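Local coordinates for putative D-lactate dehydrogenase (Chlamydomonas reinhardtii, PDB 4ZGS), which reduces pyruvate, probably to D-lactate with NADH, as a chloroplast member of the D-isomer specific 2-hydroxyacid dehydrogenase family, at residues A[64-72]-A[84-94]. Sequence-based numbering, arbitrary orientation.
Sequences VEPPLDKDT and LFVNDRADASV
Leu-68 and Asp-88 join two loops at the ends of parallel strands 60-63 and 81-84. These strands belong to a five-stranded parallel sheet of order 2-1-3-4-5, the flavodoxin-like fold of what in this family is the substrate-binding (catalytic) domain. The contact is away from the cofactor. Leu-68 N donates to Asp-88 OD1 (3.0 Å), on the anti side of the carboxylate and 25° out of its plane. The same oxygen also bonds to Ser-41 OG. Asp-88 OD2 takes Phe-85 N on its anti lone pair at 2.8 Å, inside the type I turn 85-88. The buried carboxylate thus has three partners. With an alanine here, the amides of Leu-68 and Phe-85, and Ser-41 OG, would probably be left without their shared partner. Leu-68 O is satisfied in turn by Arg-89 N at 3.1 Å. Pro-67 O accepts from Thr-72 OG1 at 2.9 Å, in the carbonyl plane and on a lone pair. The Leu-68 side chain has CG anti to the backbone N (chi1 167°), which carries CD2 inward to Leu-84 CD2. Leu-98 of helix 92-101 also touches it. Toward solvent, Asp-69 OD1 sits over one face of the Arg-89 guanidinium, offset toward the rim and 4.1 Å from Arg-89 NE, with the planes 51° apart. No N-H points at that oxygen, so only charge attraction is left. Lys-70 bends at chi3 and chi4, bringing its NZ to the guanidinium edge, 3.3 Å from Arg-89 NH1. These are like charges, and a water accepts from Lys-70 NZ at 3.0 Å. Lys-70 CG rests on Val-94 CG1 and CD on Ser-93 OG. Ser-93 OG donates to Asp-91 OD1 at 2.8 Å; the same oxygen takes weak bonds from Ser-93 N and Val-94 N at the N-cap.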
loop_
_atom_site.group_PDB
_atom_site.type_symbol
_atom_site.label_atom_id
_atom_site.label_comp_id
_atom_site.label_asym_id
_atom_site.label_seq_id
_atom_site.Cartn_x
_atom_site.Cartn_y
_atom_site.Cartn_z
ATOM N N VAL A 64 -0.336 28.617 -14.885
ATOM C CA VAL A 64 -1.016 27.573 -15.659
ATOM C C VAL A 64 -0.637 26.168 -15.165
ATOM O O VAL A 64 0.553 25.837 -15.056
ATOM C CB VAL A 64 -0.739 27.703 -17.191
ATOM C CG1 VAL A 64 -1.037 29.120 -17.689
ATOM C CG2 VAL A 64 0.680 27.281 -17.543
ATOM N N GLU A 65 -1.641 25.356 -14.825
ATOM C CA GLU A 65 -1.341 24.038 -14.277
ATOM C C GLU A 65 -0.764 23.040 -15.281
ATOM O O GLU A 65 0.263 22.438 -15.000
ATOM C CB GLU A 65 -2.564 23.462 -13.572
ATOM C CG GLU A 65 -3.174 24.458 -12.595
ATOM C CD GLU A 65 -4.274 23.863 -11.725
ATOM O OE1 GLU A 65 -4.734 22.732 -12.007
ATOM O OE2 GLU A 65 -4.665 24.524 -10.738
ATOM N N PRO A 66 -1.370 22.896 -16.471
ATOM C CA PRO A 66 -0.729 21.952 -17.393
ATOM C C PRO A 66 0.676 22.396 -17.819
ATOM O O PRO A 66 1.019 23.559 -17.694
ATOM C CB PRO A 66 -1.684 21.925 -18.602
ATOM C CG PRO A 66 -2.478 23.186 -18.515
ATOM C CD PRO A 66 -2.625 23.437 -17.024
ATOM N N PRO A 67 1.500 21.444 -18.278
ATOM C CA PRO A 67 2.847 21.765 -18.756
ATOM C C PRO A 67 2.761 22.555 -20.036
ATOM O O PRO A 67 1.668 22.836 -20.533
ATOM C CB PRO A 67 3.477 20.398 -19.019
ATOM C CG PRO A 67 2.290 19.487 -19.287
ATOM C CD PRO A 67 1.189 20.002 -18.400
ATOM N N LEU A 68 3.916 22.876 -20.593
ATOM C CA LEU A 68 3.950 23.675 -21.794
ATOM C C LEU A 68 3.994 22.825 -23.066
ATOM O O LEU A 68 4.815 21.925 -23.199
ATOM C CB LEU A 68 5.130 24.643 -21.737
ATOM C CG LEU A 68 5.551 25.389 -23.001
ATOM C CD1 LEU A 68 4.457 26.355 -23.437
ATOM C CD2 LEU A 68 6.827 26.133 -22.658
ATOM N N ASP A 69 3.098 23.160 -23.995
ATOM C CA ASP A 69 3.014 22.560 -25.330
ATOM C C ASP A 69 2.970 23.622 -26.384
ATOM O O ASP A 69 3.191 24.806 -26.140
ATOM C CB ASP A 69 1.740 21.725 -25.536
ATOM C CG ASP A 69 1.620 20.624 -24.571
ATOM O OD1 ASP A 69 2.674 20.087 -24.187
ATOM O OD2 ASP A 69 0.478 20.303 -24.185
ATOM N N LYS A 70 2.624 23.153 -27.566
ATOM C CA LYS A 70 2.472 23.973 -28.735
ATOM C C LYS A 70 1.137 24.669 -28.516
ATOM O O LYS A 70 0.991 25.882 -28.717
ATOM C CB LYS A 70 2.473 23.104 -30.006
ATOM C CG LYS A 70 3.789 22.352 -30.262
ATOM C CD LYS A 70 3.761 21.488 -31.540
ATOM C CE LYS A 70 2.723 20.356 -31.464
ATOM N NZ LYS A 70 3.078 19.268 -30.492
ATOM N N ASP A 71 0.167 23.864 -28.092
ATOM C CA ASP A 71 -1.134 24.318 -27.601
ATOM C C ASP A 71 -1.213 25.162 -26.318
ATOM O O ASP A 71 -2.084 26.026 -26.211
ATOM C CB ASP A 71 -2.016 23.087 -27.428
ATOM C CG ASP A 71 -2.351 22.430 -28.755
ATOM O OD1 ASP A 71 -2.237 23.106 -29.800
ATOM O OD2 ASP A 71 -2.714 21.238 -28.753
ATOM N N THR A 72 -0.317 24.968 -25.355
ATOM C CA THR A 72 -0.431 25.786 -24.149
ATOM C C THR A 72 0.507 26.978 -24.177
ATOM O O THR A 72 0.550 27.781 -23.242
ATOM C CB THR A 72 -0.148 24.955 -22.892
ATOM O OG1 THR A 72 1.121 24.308 -23.017
ATOM C CG2 THR A 72 -1.254 23.913 -22.698
ATOM N N LEU A 84 9.414 27.998 -16.587
ATOM C CA LEU A 84 9.347 26.617 -17.031
ATOM C C LEU A 84 10.172 25.728 -16.109
ATOM O O LEU A 84 11.023 26.198 -15.359
ATOM C CB LEU A 84 9.895 26.489 -18.458
ATOM C CG LEU A 84 9.106 26.894 -19.699
ATOM C CD1 LEU A 84 8.347 28.170 -19.449
ATOM C CD2 LEU A 84 10.063 27.060 -20.870
ATOM N N PHE A 85 9.929 24.430 -16.206
ATOM C CA PHE A 85 10.587 23.435 -15.391
ATOM C C PHE A 85 11.081 22.365 -16.348
ATOM O O PHE A 85 10.873 22.475 -17.565
ATOM C CB PHE A 85 9.639 22.891 -14.319
ATOM C CG PHE A 85 10.302 22.022 -13.288
ATOM C CD1 PHE A 85 11.463 22.435 -12.635
ATOM C CD2 PHE A 85 9.738 20.790 -12.946
ATOM C CE1 PHE A 85 12.075 21.629 -11.680
ATOM C CE2 PHE A 85 10.329 19.983 -11.991
ATOM C CZ PHE A 85 11.508 20.406 -11.350
ATOM N N VAL A 86 11.767 21.361 -15.808
ATOM C CA VAL A 86 12.430 20.350 -16.618
ATOM C C VAL A 86 11.430 19.586 -17.490
ATOM O O VAL A 86 11.758 19.199 -18.610
ATOM C CB VAL A 86 13.223 19.362 -15.723
ATOM C CG1 VAL A 86 12.277 18.576 -14.839
ATOM C CG2 VAL A 86 14.098 18.433 -16.555
ATOM N N ASN A 87 10.225 19.356 -16.971
ATOM C CA ASN A 87 9.180 18.609 -17.688
ATOM C C ASN A 87 8.423 19.370 -18.797
ATOM O O ASN A 87 7.598 18.780 -19.478
ATOM C CB ASN A 87 8.150 18.039 -16.699
ATOM C CG ASN A 87 7.408 19.122 -15.917
ATOM O OD1 ASN A 87 7.829 20.285 -15.857
ATOM N ND2 ASN A 87 6.283 18.734 -15.314
ATOM N N ASP A 88 8.608 20.688 -18.892
ATOM C CA ASP A 88 7.924 21.545 -19.893
ATOM C C ASP A 88 8.534 21.475 -21.295
ATOM O O ASP A 88 9.733 21.310 -21.416
ATOM C CB ASP A 88 7.920 22.978 -19.387
ATOM C CG ASP A 88 6.981 23.164 -18.213
ATOM O OD1 ASP A 88 5.789 22.782 -18.313
ATOM O OD2 ASP A 88 7.461 23.635 -17.155
ATOM N N ARG A 89 7.753 21.621 -22.366
ATOM C CA ARG A 89 8.400 21.577 -23.686
ATOM C C ARG A 89 8.827 22.945 -24.168
ATOM O O ARG A 89 7.996 23.851 -24.254
ATOM C CB ARG A 89 7.459 21.037 -24.785
ATOM C CG ARG A 89 7.139 19.567 -24.897
ATOM C CD ARG A 89 6.142 19.282 -26.030
ATOM N NE ARG A 89 5.660 17.905 -25.912
ATOM C CZ ARG A 89 4.720 17.319 -26.671
ATOM N NH1 ARG A 89 4.097 17.963 -27.680
ATOM N NH2 ARG A 89 4.391 16.043 -26.420
ATOM N N ALA A 90 10.120 23.116 -24.447
ATOM C CA ALA A 90 10.509 24.030 -25.508
ATOM C C ALA A 90 11.367 23.234 -26.479
ATOM O O ALA A 90 12.581 23.185 -26.335
ATOM C CB ALA A 90 11.269 25.235 -24.972
ATOM N N ASP A 91 10.752 22.703 -27.526
ATOM C CA ASP A 91 11.494 22.120 -28.630
ATOM C C ASP A 91 11.423 23.214 -29.671
ATOM O O ASP A 91 10.835 24.253 -29.393
ATOM C CB ASP A 91 10.923 20.771 -29.087
ATOM C CG ASP A 91 9.453 20.837 -29.476
ATOM O OD1 ASP A 91 8.909 21.945 -29.628
ATOM O OD2 ASP A 91 8.839 19.759 -29.648
ATOM N N ALA A 92 11.942 22.998 -30.868
ATOM C CA ALA A 92 12.018 24.101 -31.814
ATOM C C ALA A 92 10.651 24.724 -32.132
ATOM O O ALA A 92 10.567 25.916 -32.424
ATOM C CB ALA A 92 12.697 23.643 -33.083
ATOM N N SER A 93 9.584 23.935 -32.044
ATOM C CA SER A 93 8.252 24.419 -32.437
ATOM C C SER A 93 7.541 25.301 -31.388
ATOM O O SER A 93 6.875 26.269 -31.764
ATOM C CB SER A 93 7.342 23.238 -32.809
ATOM O OG SER A 93 7.063 22.412 -31.696
ATOM N N VAL A 94 7.673 25.000 -30.094
ATOM C CA VAL A 94 6.959 25.812 -29.099
ATOM C C VAL A 94 7.672 27.145 -28.846
ATOM O O VAL A 94 7.030 28.122 -28.447
ATOM C CB VAL A 94 6.770 25.087 -27.732
ATOM C CG1 VAL A 94 6.017 23.777 -27.900
ATOM C CG2 VAL A 94 8.090 24.830 -27.065
HETATM O O HOH W 1 4.106 20.460 -27.898
#